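Local coordinates for protein phosphoribosylglycinamide synthetase (Anaerococcus prevotii, PDB 4DIM) that probably binds ATP and acts as a metal-dependent ligase of the ATP-grasp family, at residues A[128-133]-A[171-176]; A[141-146]-A[185-190]; A[199-204]-A[257-262]; A[327-332]-A[372-377]; A[340-345]-A[397-402]. All blocks are in the same frame, centred on the assembly; numbering follows the deposited sequence.

In the fold
The five contacts fall into three regions. Interactions 1 and 2, whose centres are 11 Å apart, belong to one small lobe: their segments alternate along the chain and touch where Phe128 and Val130 pair with strand 186-189 and its approach. The chain then runs from strand 186-189 into strand 194-203, which opens interaction 3, centred about 30 Å from interaction 2. Interactions 3 and 4 lie in the same eight-stranded antiparallel sheet, 28 Å apart between centres. Interactions 4 and 5, 12 Å apart and again alternating in sequence, meet through Ile374, which packs on Ile341 and Ile400. A small lobe beside a large sheet is consistent with the two-part grip of an ATP-grasp enzyme on its nucleotide.

Interaction 1 (A[128-133]-A[171-176]); sequences FVVRNE and DGFNET
Phe173, on helix 166-179, reaches across to Val130, Asn132 and Glu133. Its CG is anti to the backbone N (chi1 178°), and the ring is directed at the inner side of the bend made by residues 130-133. CE1 sits against both methyls of Val130, 3.7 Å from CG2 and 3.8 Å from CG1, the two side chains crossing obliquely. The carbonyl carbon of Arg131 lies at the ring edge, near its plane, whereas CZ comes within 3.8 Å of Asn132 CA and CE2 lies 4.0 Å from Glu133 N. A large flat apolar group suits this buried place, filling the gap between the Val130 methyls and Leu136 while its far rim lies against the backbone of the bend. This is the small alpha/beta lobe of the ATP-grasp fold, in which helices 133-141 and 166-179 pack beside a short antiparallel sheet. Asn132 turns its polar end away from the ring and caps helix 133-141, with OD1 accepting from Glu135 N. Next in sequence, the amide of Asn174 approaches the Glu133 carboxylate, the two groups nearly coplanar, beside the edge of the Phe173 ring. One turn beyond Gly172, Thr176 folds its hydroxyl back, OG1 donating to Gly172 O at 2.7 Å.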
# COMPACT_ATOMS: atom_id res chain seq x y z
N PHE A 128 24.41 -6.62 -1.46
CA PHE A 128 25.73 -6.05 -1.64
C PHE A 128 25.88 -5.47 -3.05
O PHE A 128 25.50 -6.11 -4.04
CB PHE A 128 26.80 -7.12 -1.34
CG PHE A 128 27.01 -7.28 0.14
CD1 PHE A 128 27.68 -6.31 0.87
CD2 PHE A 128 26.41 -8.31 0.83
CE1 PHE A 128 27.84 -6.42 2.25
CE2 PHE A 128 26.56 -8.44 2.22
CZ PHE A 128 27.29 -7.50 2.92
N VAL A 129 26.45 -4.25 -3.11
CA VAL A 129 26.70 -3.50 -4.36
C VAL A 129 28.14 -3.84 -4.86
O VAL A 129 29.08 -3.08 -4.68
CB VAL A 129 26.46 -1.95 -4.22
CG1 VAL A 129 24.99 -1.59 -4.46
CG2 VAL A 129 26.91 -1.40 -2.86
N VAL A 130 28.28 -5.04 -5.44
CA VAL A 130 29.51 -5.62 -5.99
C VAL A 130 30.02 -4.84 -7.26
O VAL A 130 29.21 -4.33 -8.04
CB VAL A 130 29.29 -7.14 -6.31
CG1 VAL A 130 28.06 -7.39 -7.18
CG2 VAL A 130 30.51 -7.78 -6.95
N ARG A 131 31.35 -4.75 -7.45
CA ARG A 131 31.98 -4.11 -8.64
C ARG A 131 32.96 -5.07 -9.40
O ARG A 131 33.39 -4.71 -10.49
CB ARG A 131 32.71 -2.78 -8.27
CG ARG A 131 31.76 -1.59 -8.32
CD ARG A 131 32.22 -0.33 -7.59
NE ARG A 131 31.17 0.69 -7.59
CZ ARG A 131 31.29 1.93 -7.10
NH1 ARG A 131 32.43 2.32 -6.55
NH2 ARG A 131 30.26 2.77 -7.15
N ASN A 132 33.25 -6.30 -8.87
CA ASN A 132 34.16 -7.29 -9.49
C ASN A 132 33.94 -8.73 -8.94
O ASN A 132 33.39 -8.89 -7.85
CB ASN A 132 35.65 -6.89 -9.25
CG ASN A 132 35.93 -6.46 -7.83
OD1 ASN A 132 35.92 -7.29 -6.92
ND2 ASN A 132 36.14 -5.16 -7.59
N GLU A 133 34.45 -9.76 -9.66
CA GLU A 133 34.34 -11.18 -9.28
C GLU A 133 34.83 -11.49 -7.83
O GLU A 133 34.32 -12.41 -7.19
CB GLU A 133 35.11 -12.09 -10.27
CG GLU A 133 34.47 -12.20 -11.65
CD GLU A 133 34.14 -13.60 -12.15
OE1 GLU A 133 33.51 -13.70 -13.23
OE2 GLU A 133 34.53 -14.59 -11.49
N ASP A 171 27.87 -16.67 -13.82
CA ASP A 171 27.21 -16.70 -15.13
C ASP A 171 26.18 -15.58 -15.20
O ASP A 171 25.96 -15.01 -16.27
CB ASP A 171 26.57 -18.09 -15.36
CG ASP A 171 26.06 -18.37 -16.76
OD1 ASP A 171 25.06 -17.75 -17.17
OD2 ASP A 171 26.61 -19.30 -17.41
N GLY A 172 25.56 -15.29 -14.05
CA GLY A 172 24.61 -14.19 -13.90
C GLY A 172 25.32 -12.84 -13.87
O GLY A 172 24.93 -11.98 -14.65
N PHE A 173 26.35 -12.65 -13.02
CA PHE A 173 27.12 -11.40 -12.91
C PHE A 173 27.76 -10.98 -14.26
O PHE A 173 27.64 -9.82 -14.67
CB PHE A 173 28.21 -11.50 -11.82
CG PHE A 173 29.12 -10.30 -11.64
CD1 PHE A 173 28.80 -9.29 -10.73
CD2 PHE A 173 30.36 -10.23 -12.28
CE1 PHE A 173 29.66 -8.19 -10.54
CE2 PHE A 173 31.24 -9.16 -12.05
CZ PHE A 173 30.88 -8.15 -11.19
N ASN A 174 28.38 -11.93 -14.97
CA ASN A 174 28.97 -11.64 -16.28
C ASN A 174 27.90 -11.20 -17.29
O ASN A 174 28.11 -10.23 -18.01
CB ASN A 174 29.77 -12.85 -16.81
CG ASN A 174 31.02 -13.18 -16.00
OD1 ASN A 174 31.55 -12.35 -15.23
ND2 ASN A 174 31.52 -14.41 -16.12
N GLU A 175 26.74 -11.87 -17.32
CA GLU A 175 25.66 -11.47 -18.24
C GLU A 175 25.03 -10.12 -17.89
O GLU A 175 24.57 -9.40 -18.78
CB GLU A 175 24.54 -12.53 -18.28
CG GLU A 175 24.87 -13.71 -19.18
CD GLU A 175 23.70 -14.64 -19.39
OE1 GLU A 175 23.68 -15.73 -18.77
OE2 GLU A 175 22.76 -14.24 -20.12
N THR A 176 25.01 -9.78 -16.59
CA THR A 176 24.40 -8.54 -16.10
C THR A 176 25.30 -7.35 -16.36
O THR A 176 24.82 -6.33 -16.83
CB THR A 176 24.09 -8.63 -14.58
OG1 THR A 176 23.39 -9.83 -14.27
CG2 THR A 176 23.28 -7.43 -14.08

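Interaction 2 (A[141-146]-A[185-190]); sequences ENLKLP and CIVEEF
Leu143, Lys144 and Pro146 lie against Val187, Glu189 and Phe190 where a loop crosses the end of a strand, in the small lobe of the ATP-grasp fold. Residues 141-146 lead from helix 133-141 into strand 147-150, the antiparallel neighbour of strand 186-189. In this family the chain leaving such a strand is the linker to the large lobe and commonly lines the adenine pocket. Leu143 provides apolar contact at the strand's side: its CD2 lies 4.0 Å from Val187 CG1, and its CG rests 3.6 Å from Glu189 CG, so the aliphatic part of the glutamate serves as a hydrophobic surface. Beyond CG, Glu189 is extended (chi2 -178°), and its carboxylate reaches the loop backbone. OE1 accepts from Lys144 N at 3.1 Å through its anti lone pair, on a nearly straight bond (165°). Lys144 NZ makes a long salt bridge of 3.6 Å to the same oxygen, and Arg126 makes a salt bridge to it as well, so this buried acid has a backbone donor and two basic partners. Pro146, preceded by a cis peptide, turns the chain into its strand. Its CG meets the edge of the Phe190 ring, 4.2 Å from CD2, and its carbonyl O receives Phe190 N at 2.8 Å.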
# COMPACT_ATOMS: atom_id res chain seq x y z
N GLU A 141 29.92 -14.32 1.50
CA GLU A 141 30.21 -14.84 2.83
C GLU A 141 29.21 -14.28 3.86
O GLU A 141 28.90 -14.97 4.84
CB GLU A 141 31.67 -14.58 3.25
CG GLU A 141 31.95 -13.38 4.14
CD GLU A 141 33.43 -13.22 4.44
OE1 GLU A 141 33.84 -13.56 5.57
OE2 GLU A 141 34.18 -12.81 3.52
N ASN A 142 28.68 -13.05 3.62
CA ASN A 142 27.67 -12.39 4.47
C ASN A 142 26.25 -12.48 3.85
O ASN A 142 25.37 -11.70 4.23
CB ASN A 142 28.05 -10.92 4.70
CG ASN A 142 29.47 -10.74 5.23
OD1 ASN A 142 30.36 -10.25 4.52
ND2 ASN A 142 29.69 -11.13 6.48
N LEU A 143 26.02 -13.46 2.95
CA LEU A 143 24.75 -13.63 2.22
C LEU A 143 24.37 -15.12 2.14
O LEU A 143 25.24 -15.95 1.83
CB LEU A 143 24.94 -13.07 0.76
CG LEU A 143 23.95 -12.02 0.17
CD1 LEU A 143 23.74 -10.80 1.10
CD2 LEU A 143 24.44 -11.55 -1.16
N LYS A 144 23.07 -15.44 2.34
CA LYS A 144 22.57 -16.81 2.22
C LYS A 144 22.04 -17.04 0.79
O LYS A 144 21.38 -16.17 0.21
CB LYS A 144 21.48 -17.12 3.30
CG LYS A 144 20.00 -16.84 2.95
CD LYS A 144 19.06 -17.07 4.16
CE LYS A 144 17.75 -16.30 4.07
NZ LYS A 144 17.82 -14.99 4.79
N LEU A 145 22.35 -18.22 0.22
CA LEU A 145 21.85 -18.64 -1.09
C LEU A 145 20.37 -19.03 -0.96
O LEU A 145 19.95 -19.41 0.13
CB LEU A 145 22.65 -19.83 -1.67
CG LEU A 145 23.87 -19.45 -2.51
CD1 LEU A 145 24.92 -18.73 -1.67
CD2 LEU A 145 24.45 -20.69 -3.18
N PRO A 146 19.56 -19.05 -2.04
CA PRO A 146 19.88 -18.58 -3.40
C PRO A 146 19.95 -17.07 -3.45
O PRO A 146 19.55 -16.37 -2.53
CB PRO A 146 18.74 -19.12 -4.26
CG PRO A 146 17.63 -19.54 -3.31
CD PRO A 146 18.14 -19.42 -1.90
N CYS A 185 26.84 -4.03 -10.09
CA CYS A 185 25.83 -5.05 -9.99
C CYS A 185 25.27 -5.09 -8.57
O CYS A 185 25.89 -4.59 -7.62
CB CYS A 185 26.49 -6.39 -10.34
SG CYS A 185 25.69 -7.27 -11.69
N ILE A 186 24.14 -5.77 -8.39
CA ILE A 186 23.61 -6.01 -7.08
C ILE A 186 23.45 -7.50 -6.97
O ILE A 186 22.88 -8.15 -7.86
CB ILE A 186 22.33 -5.19 -6.73
CG1 ILE A 186 22.75 -3.74 -6.39
CG2 ILE A 186 21.57 -5.78 -5.52
CD1 ILE A 186 21.66 -2.74 -6.32
N VAL A 187 24.07 -8.05 -5.94
CA VAL A 187 23.89 -9.45 -5.57
C VAL A 187 23.01 -9.37 -4.32
O VAL A 187 23.35 -8.67 -3.36
CB VAL A 187 25.19 -10.30 -5.42
CG1 VAL A 187 26.09 -9.78 -4.29
CG2 VAL A 187 24.84 -11.76 -5.20
N GLU A 188 21.83 -9.96 -4.39
CA GLU A 188 20.88 -9.88 -3.28
C GLU A 188 20.35 -11.24 -2.93
O GLU A 188 20.10 -12.06 -3.82
CB GLU A 188 19.72 -8.94 -3.65
CG GLU A 188 18.74 -8.69 -2.53
CD GLU A 188 17.66 -7.69 -2.86
OE1 GLU A 188 16.73 -8.05 -3.61
OE2 GLU A 188 17.71 -6.56 -2.31
N GLU A 189 20.10 -11.47 -1.64
CA GLU A 189 19.49 -12.72 -1.16
C GLU A 189 18.14 -12.90 -1.81
O GLU A 189 17.32 -11.96 -1.86
CB GLU A 189 19.29 -12.69 0.36
CG GLU A 189 20.55 -12.69 1.19
CD GLU A 189 20.25 -12.70 2.68
OE1 GLU A 189 20.82 -13.55 3.40
OE2 GLU A 189 19.47 -11.83 3.13
N PHE A 190 17.88 -14.11 -2.29
CA PHE A 190 16.61 -14.45 -2.88
C PHE A 190 15.80 -15.17 -1.81
O PHE A 190 16.19 -16.25 -1.36
CB PHE A 190 16.80 -15.31 -4.14
CG PHE A 190 15.52 -15.53 -4.92
CD1 PHE A 190 14.69 -14.47 -5.25
CD2 PHE A 190 15.13 -16.81 -5.28
CE1 PHE A 190 13.48 -14.69 -5.90
CE2 PHE A 190 13.93 -17.02 -5.95
CZ PHE A 190 13.11 -15.96 -6.26

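Interaction 3 (A[199-204]-A[257-262])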
# COMPACT_ATOMS: atom_id res chain seq x y z
N GLN A 199 -0.48 -3.65 7.98
CA GLN A 199 -0.82 -2.26 8.17
C GLN A 199 -0.38 -1.86 9.54
O GLN A 199 -0.41 -2.67 10.46
CB GLN A 199 -2.34 -1.97 8.04
CG GLN A 199 -2.99 -2.23 6.69
CD GLN A 199 -2.40 -1.49 5.52
OE1 GLN A 199 -2.65 -0.30 5.33
NE2 GLN A 199 -1.58 -2.15 4.73
N ALA A 200 -0.01 -0.62 9.70
CA ALA A 200 0.36 -0.12 11.00
C ALA A 200 0.06 1.36 11.04
O ALA A 200 -0.37 1.94 10.05
CB ALA A 200 1.81 -0.42 11.34
N PHE A 201 0.16 1.93 12.22
CA PHE A 201 -0.14 3.33 12.40
C PHE A 201 0.77 3.82 13.50
O PHE A 201 0.81 3.19 14.55
CB PHE A 201 -1.62 3.50 12.75
CG PHE A 201 -2.13 4.91 12.75
CD1 PHE A 201 -2.81 5.42 11.65
CD2 PHE A 201 -2.01 5.71 13.87
CE1 PHE A 201 -3.34 6.70 11.67
CE2 PHE A 201 -2.51 7.00 13.88
CZ PHE A 201 -3.19 7.48 12.79
N VAL A 202 1.55 4.88 13.23
CA VAL A 202 2.47 5.47 14.21
C VAL A 202 2.03 6.94 14.55
O VAL A 202 1.77 7.74 13.67
CB VAL A 202 3.96 5.32 13.78
CG1 VAL A 202 4.23 5.91 12.41
CG2 VAL A 202 4.91 5.90 14.83
N TYR A 203 1.91 7.27 15.85
CA TYR A 203 1.52 8.62 16.33
C TYR A 203 2.33 9.00 17.55
O TYR A 203 2.27 8.31 18.56
CB TYR A 203 0.03 8.61 16.68
CG TYR A 203 -0.45 9.87 17.36
CD1 TYR A 203 -0.46 11.08 16.70
CD2 TYR A 203 -1.02 9.82 18.63
CE1 TYR A 203 -0.97 12.23 17.30
CE2 TYR A 203 -1.56 10.96 19.23
CZ TYR A 203 -1.50 12.17 18.57
OH TYR A 203 -2.05 13.30 19.12
N LYS A 204 3.08 10.09 17.46
CA LYS A 204 3.95 10.57 18.54
C LYS A 204 4.91 9.45 18.97
O LYS A 204 5.14 9.22 20.16
CB LYS A 204 3.14 11.12 19.73
CG LYS A 204 2.30 12.33 19.38
CD LYS A 204 1.40 12.70 20.56
CE LYS A 204 0.81 14.09 20.46
NZ LYS A 204 1.71 15.11 21.05
N ASN A 257 3.76 9.84 12.74
CA ASN A 257 2.53 10.58 12.46
C ASN A 257 2.02 10.26 11.05
O ASN A 257 1.65 11.14 10.25
CB ASN A 257 2.76 12.07 12.63
CG ASN A 257 3.23 12.49 14.02
OD1 ASN A 257 2.91 11.85 15.03
ND2 ASN A 257 3.93 13.61 14.12
N CYS A 258 1.99 8.97 10.79
CA CYS A 258 1.57 8.43 9.52
C CYS A 258 1.04 7.05 9.69
O CYS A 258 1.40 6.34 10.63
CB CYS A 258 2.73 8.43 8.52
SG CYS A 258 4.13 7.37 8.97
N ALA A 259 0.18 6.66 8.72
CA ALA A 259 -0.31 5.29 8.58
C ALA A 259 0.78 4.60 7.78
O ALA A 259 1.49 5.28 7.05
CB ALA A 259 -1.65 5.28 7.86
N VAL A 260 0.99 3.34 7.98
CA VAL A 260 2.08 2.59 7.32
C VAL A 260 1.56 1.34 6.63
O VAL A 260 0.65 0.65 7.10
CB VAL A 260 3.16 2.21 8.39
CG1 VAL A 260 4.28 1.34 7.80
CG2 VAL A 260 3.72 3.46 9.09
N ASN A 261 2.18 1.06 5.50
CA ASN A 261 1.87 -0.05 4.61
C ASN A 261 3.14 -0.82 4.39
O ASN A 261 4.13 -0.20 4.06
CB ASN A 261 1.33 0.48 3.28
CG ASN A 261 1.01 -0.63 2.31
OD1 ASN A 261 0.09 -1.41 2.52
ND2 ASN A 261 1.85 -0.85 1.35
N VAL A 262 3.11 -2.12 4.65
CA VAL A 262 4.25 -3.03 4.59
C VAL A 262 3.97 -4.32 3.75
O VAL A 262 2.86 -4.88 3.76
CB VAL A 262 4.67 -3.47 6.02
CG1 VAL A 262 6.11 -3.96 6.02
CG2 VAL A 262 4.49 -2.33 7.02
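Gln199 lies across from Asn261, and its side chain bends to reach it. CB passes 4.1 Å from Val260 O. With chi1 at -63° and chi2 at -58° the chain folds back, leaving CD 3.9 Å from Asn261 OD1. At the tip, NE2 donates to Asn261 OD1 at 2.9 Å, in the carbonyl plane and on a lone pair. NE2 is also hydrogen-bonded to His213, and OE1 accepts from Gly281 N, so both ends of this buried amide are used. A leucine here would probably leave Asn261 OD1 and Gly281 N without these partners. The strands are antiparallel neighbours in the large sheet of the ATP-grasp fold. Ala200 and Val260 exchange two backbone bonds, and on their face Val202 CG1 packs 3.7 Å from Cys258 SG. At the far end, Asn257 and Cys258 together face Val202 in a G1 beta bulge; asparagine tolerates the left-handed backbone needed there. Its OD1 accepts Lys204 N at 3.0 Å, almost straight (173°).

Interaction 4 (A[327-332]-A[372-377]); sequences RMIIET and DCIGQI
The flat carboxamide of Gln376 lies beside Met328, a selenomethionine in the crystal; the two side chains run alongside and point the same way. The amide oxygen OE1 is 3.7 Å from Met328 SE, while NE2 at its other end is hydrogen-bonded to Glu353, which fixes how the group is turned. The bend at chi2 of Met328 (-50°) brings SE beside Gln376, while CB touches Cys373 SG at 3.6 Å; a flexible, unbranched side chain such as methionine's can bend to fit between the two. On the other face Ile329 crosses Ile377 at about a right angle, with CG1 3.8 Å from Ile377 CD1, and its CG2 lies 4.2 Å from Ile374 CB. An alanine at Ile329 would probably open a gap beside Ile377, Ile374 and Ile395 of helix 384-395, which covers this face. Glycine suits position 375, since a CB there would crowd Ile329 CD1. Further along, Ile374 CD1 reaches Glu331 CB at 3.8 Å. Ile329 N bonds to Gly375 O at 2.9 Å, but Ile329 O receives Ile374 N, and two more bonds join Arg327 to Ile377. The guanidinium of Arg327 turns away to Glu216. These are antiparallel neighbours toward one end of the large eight-stranded sheet, where a helix packs against its apolar face.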
# COMPACT_ATOMS: atom_id res chain seq x y z
N ARG A 327 -12.32 -8.06 -2.37
CA ARG A 327 -11.89 -8.55 -3.66
C ARG A 327 -12.29 -7.64 -4.79
O ARG A 327 -13.44 -7.19 -4.86
CB ARG A 327 -12.52 -9.92 -3.89
CG ARG A 327 -11.75 -11.01 -3.22
CD ARG A 327 -12.22 -12.34 -3.72
NE ARG A 327 -11.62 -13.40 -2.94
CZ ARG A 327 -12.12 -14.60 -2.74
NH1 ARG A 327 -13.28 -14.94 -3.30
NH2 ARG A 327 -11.49 -15.48 -1.98
N MSE A 328 -11.36 -7.46 -5.75
CA MSE A 328 -11.66 -6.75 -6.99
C MSE A 328 -12.48 -7.67 -7.89
O MSE A 328 -12.19 -8.87 -7.96
CB MSE A 328 -10.38 -6.32 -7.73
CG MSE A 328 -9.40 -5.46 -6.89
SE MSE A 328 -10.14 -3.86 -5.88
CE MSE A 328 -10.07 -4.55 -4.00
N ILE A 329 -13.51 -7.12 -8.55
CA ILE A 329 -14.30 -7.80 -9.58
C ILE A 329 -13.52 -7.65 -10.88
O ILE A 329 -13.20 -6.54 -11.26
CB ILE A 329 -15.75 -7.26 -9.73
CG1 ILE A 329 -16.53 -7.34 -8.40
CG2 ILE A 329 -16.49 -8.06 -10.83
CD1 ILE A 329 -17.85 -6.62 -8.46
N ILE A 330 -13.20 -8.76 -11.55
CA ILE A 330 -12.42 -8.71 -12.79
C ILE A 330 -13.05 -9.59 -13.86
O ILE A 330 -13.87 -10.46 -13.54
CB ILE A 330 -10.95 -9.14 -12.51
CG1 ILE A 330 -10.85 -10.58 -11.95
CG2 ILE A 330 -10.26 -8.15 -11.55
CD1 ILE A 330 -9.58 -11.20 -12.18
N GLU A 331 -12.67 -9.35 -15.13
CA GLU A 331 -13.10 -10.17 -16.27
C GLU A 331 -11.86 -10.80 -16.88
O GLU A 331 -10.89 -10.10 -17.14
CB GLU A 331 -13.89 -9.34 -17.30
CG GLU A 331 -14.34 -10.14 -18.51
CD GLU A 331 -15.27 -11.31 -18.24
OE1 GLU A 331 -16.37 -11.09 -17.70
OE2 GLU A 331 -14.90 -12.45 -18.61
N THR A 332 -11.88 -12.12 -17.08
CA THR A 332 -10.71 -12.87 -17.55
C THR A 332 -10.84 -13.53 -18.93
O THR A 332 -9.81 -13.83 -19.52
CB THR A 332 -10.41 -13.96 -16.53
OG1 THR A 332 -11.66 -14.56 -16.17
CG2 THR A 332 -9.71 -13.40 -15.29
N ASP A 372 -8.13 -2.24 -15.05
CA ASP A 372 -9.13 -3.07 -15.72
C ASP A 372 -10.17 -3.67 -14.72
O ASP A 372 -10.99 -4.49 -15.13
CB ASP A 372 -8.44 -4.22 -16.50
CG ASP A 372 -7.43 -3.77 -17.53
OD1 ASP A 372 -7.76 -2.86 -18.32
OD2 ASP A 372 -6.32 -4.33 -17.55
N CYS A 373 -10.16 -3.26 -13.41
CA CYS A 373 -11.13 -3.74 -12.42
C CYS A 373 -12.50 -3.18 -12.77
O CYS A 373 -12.61 -1.99 -13.11
CB CYS A 373 -10.74 -3.34 -10.99
SG CYS A 373 -9.26 -4.17 -10.33
N ILE A 374 -13.54 -4.04 -12.70
CA ILE A 374 -14.94 -3.68 -12.95
C ILE A 374 -15.55 -3.07 -11.67
O ILE A 374 -16.43 -2.21 -11.74
CB ILE A 374 -15.74 -4.90 -13.45
CG1 ILE A 374 -15.26 -5.29 -14.87
CG2 ILE A 374 -17.27 -4.67 -13.41
CD1 ILE A 374 -14.17 -6.37 -14.90
N GLY A 375 -15.08 -3.51 -10.52
CA GLY A 375 -15.58 -3.02 -9.25
C GLY A 375 -14.88 -3.68 -8.10
O GLY A 375 -13.79 -4.25 -8.26
N GLN A 376 -15.52 -3.63 -6.93
CA GLN A 376 -15.00 -4.26 -5.73
C GLN A 376 -16.10 -4.59 -4.76
O GLN A 376 -17.13 -3.90 -4.71
CB GLN A 376 -13.96 -3.38 -5.04
CG GLN A 376 -14.53 -2.11 -4.41
CD GLN A 376 -13.46 -1.14 -4.03
OE1 GLN A 376 -12.33 -1.18 -4.51
NE2 GLN A 376 -13.80 -0.20 -3.23
N ILE A 377 -15.85 -5.64 -3.97
CA ILE A 377 -16.74 -6.19 -2.97
C ILE A 377 -16.01 -6.26 -1.65
O ILE A 377 -14.90 -6.77 -1.59
CB ILE A 377 -17.20 -7.63 -3.36
CG1 ILE A 377 -17.95 -7.64 -4.73
CG2 ILE A 377 -18.07 -8.26 -2.25
CD1 ILE A 377 -18.03 -8.99 -5.34

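Interaction 5 (A[340-345]-A[397-402])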
# COMPACT_ATOMS: atom_id res chain seq x y z
N GLU A 340 -24.85 -2.82 -19.15
CA GLU A 340 -25.22 -2.68 -17.73
C GLU A 340 -24.70 -3.84 -16.87
O GLU A 340 -24.53 -4.95 -17.38
CB GLU A 340 -26.76 -2.59 -17.56
CG GLU A 340 -27.54 -3.81 -18.05
CD GLU A 340 -29.04 -3.71 -17.85
OE1 GLU A 340 -29.47 -3.12 -16.83
OE2 GLU A 340 -29.78 -4.31 -18.67
N ILE A 341 -24.53 -3.59 -15.56
CA ILE A 341 -24.12 -4.58 -14.57
C ILE A 341 -25.33 -4.91 -13.71
O ILE A 341 -25.82 -4.02 -13.00
CB ILE A 341 -22.93 -4.12 -13.73
CG1 ILE A 341 -21.76 -3.73 -14.65
CG2 ILE A 341 -22.52 -5.23 -12.77
CD1 ILE A 341 -20.66 -2.89 -14.04
N LEU A 342 -25.79 -6.17 -13.74
CA LEU A 342 -26.94 -6.62 -12.97
C LEU A 342 -26.53 -7.18 -11.60
O LEU A 342 -25.87 -8.21 -11.54
CB LEU A 342 -27.70 -7.69 -13.75
CG LEU A 342 -27.96 -7.40 -15.24
CD1 LEU A 342 -28.68 -8.57 -15.89
CD2 LEU A 342 -28.75 -6.12 -15.42
N ASN A 343 -26.93 -6.51 -10.50
CA ASN A 343 -26.67 -6.95 -9.14
C ASN A 343 -27.98 -7.40 -8.52
O ASN A 343 -28.75 -6.56 -8.03
CB ASN A 343 -26.01 -5.84 -8.30
CG ASN A 343 -25.73 -6.25 -6.87
OD1 ASN A 343 -25.84 -7.41 -6.49
ND2 ASN A 343 -25.37 -5.30 -6.04
N SER A 344 -28.21 -8.72 -8.48
CA SER A 344 -29.45 -9.28 -7.93
C SER A 344 -29.32 -9.62 -6.43
O SER A 344 -30.19 -10.30 -5.89
CB SER A 344 -29.87 -10.52 -8.73
OG SER A 344 -28.98 -11.61 -8.67
N ASN A 345 -28.29 -9.09 -5.74
CA ASN A 345 -28.06 -9.37 -4.31
C ASN A 345 -28.91 -8.53 -3.40
O ASN A 345 -29.08 -7.34 -3.63
CB ASN A 345 -26.60 -9.14 -3.92
CG ASN A 345 -25.70 -10.11 -4.60
OD1 ASN A 345 -25.87 -11.31 -4.40
ND2 ASN A 345 -24.77 -9.65 -5.41
N ASN A 397 -24.24 -13.60 -8.36
CA ASN A 397 -25.42 -12.75 -8.55
C ASN A 397 -25.03 -11.38 -9.12
O ASN A 397 -25.81 -10.43 -9.00
CB ASN A 397 -26.17 -12.60 -7.22
CG ASN A 397 -27.00 -13.82 -6.86
OD1 ASN A 397 -28.08 -14.05 -7.44
ND2 ASN A 397 -26.50 -14.66 -5.95
N ILE A 398 -23.86 -11.29 -9.80
CA ILE A 398 -23.36 -10.09 -10.51
C ILE A 398 -23.27 -10.46 -11.98
O ILE A 398 -22.44 -11.31 -12.31
CB ILE A 398 -21.96 -9.55 -9.99
CG1 ILE A 398 -21.96 -9.07 -8.50
CG2 ILE A 398 -21.40 -8.44 -10.94
CD1 ILE A 398 -23.03 -8.34 -8.11
N ASN A 399 -24.06 -9.84 -12.87
CA ASN A 399 -24.02 -10.13 -14.32
C ASN A 399 -23.56 -8.91 -15.12
O ASN A 399 -24.20 -7.86 -15.07
CB ASN A 399 -25.40 -10.60 -14.81
CG ASN A 399 -25.40 -11.34 -16.13
OD1 ASN A 399 -24.36 -11.51 -16.80
ND2 ASN A 399 -26.58 -11.80 -16.56
N ILE A 400 -22.47 -9.06 -15.86
CA ILE A 400 -21.95 -8.00 -16.71
C ILE A 400 -22.44 -8.26 -18.14
O ILE A 400 -22.07 -9.27 -18.74
CB ILE A 400 -20.42 -7.91 -16.62
CG1 ILE A 400 -19.95 -7.74 -15.14
CG2 ILE A 400 -19.94 -6.75 -17.46
CD1 ILE A 400 -18.53 -8.13 -14.90
N ILE A 401 -23.26 -7.33 -18.68
CA ILE A 401 -23.86 -7.42 -20.00
C ILE A 401 -23.09 -6.53 -21.02
O ILE A 401 -23.01 -5.31 -20.84
CB ILE A 401 -25.35 -6.99 -19.90
CG1 ILE A 401 -26.08 -7.68 -18.72
CG2 ILE A 401 -26.07 -7.24 -21.22
CD1 ILE A 401 -26.02 -9.16 -18.68
N LEU A 402 -22.60 -7.13 -22.12
CA LEU A 402 -21.84 -6.45 -23.18
C LEU A 402 -22.73 -6.21 -24.40
O LEU A 402 -23.12 -7.18 -25.05
CB LEU A 402 -20.61 -7.30 -23.58
CG LEU A 402 -19.29 -7.09 -22.83
CD1 LEU A 402 -19.47 -7.06 -21.34
CD2 LEU A 402 -18.31 -8.20 -23.16
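Glu340 and Ile401 lie side by side and point the same way, Glu340 CG being 4.2 Å from Ile401 CG1. The aliphatic part of the glutamate thus lies along the isoleucine while its carboxylate belongs to an exposed residue, and Glu340 O receives Ile401 N at 3.0 Å. Ile341 faces the other way. Its CG2, anti to the backbone N, meets Ile398 CG2 at 3.9 Å and also touches Ile400; these branched residues suit extended chain and look toward Phe356 and Ile374. Leu342 returns to the face of Glu340. It exchanges two backbone bonds with Asn399, N donating to Asn399 O and O accepting from Asn399 N, and its CD1 packs 3.9 Å from Ile401 CD1. Asn343, with CG anti to its backbone N (chi1 180°), lies beside Ile398. Its OD1 accepts Asn345 N at 3.1 Å from above the carbonyl plane, forming an Asx turn that ends the strand. Ser344 N continues the pairing, bonding to Asn397 O at 3.0 Å. Asn345 rests its amide against Asn397 CB, the two amide planes 74° apart, and its ND2 bonds to Ile394 O, just as Asn397 ND2 bonds to Val393 O. Both amides thus serve carbonyls at the end of helix 384-395. The whole is an antiparallel strand pair, with 398-402 outermost in a small three-stranded sheet near the C-terminus.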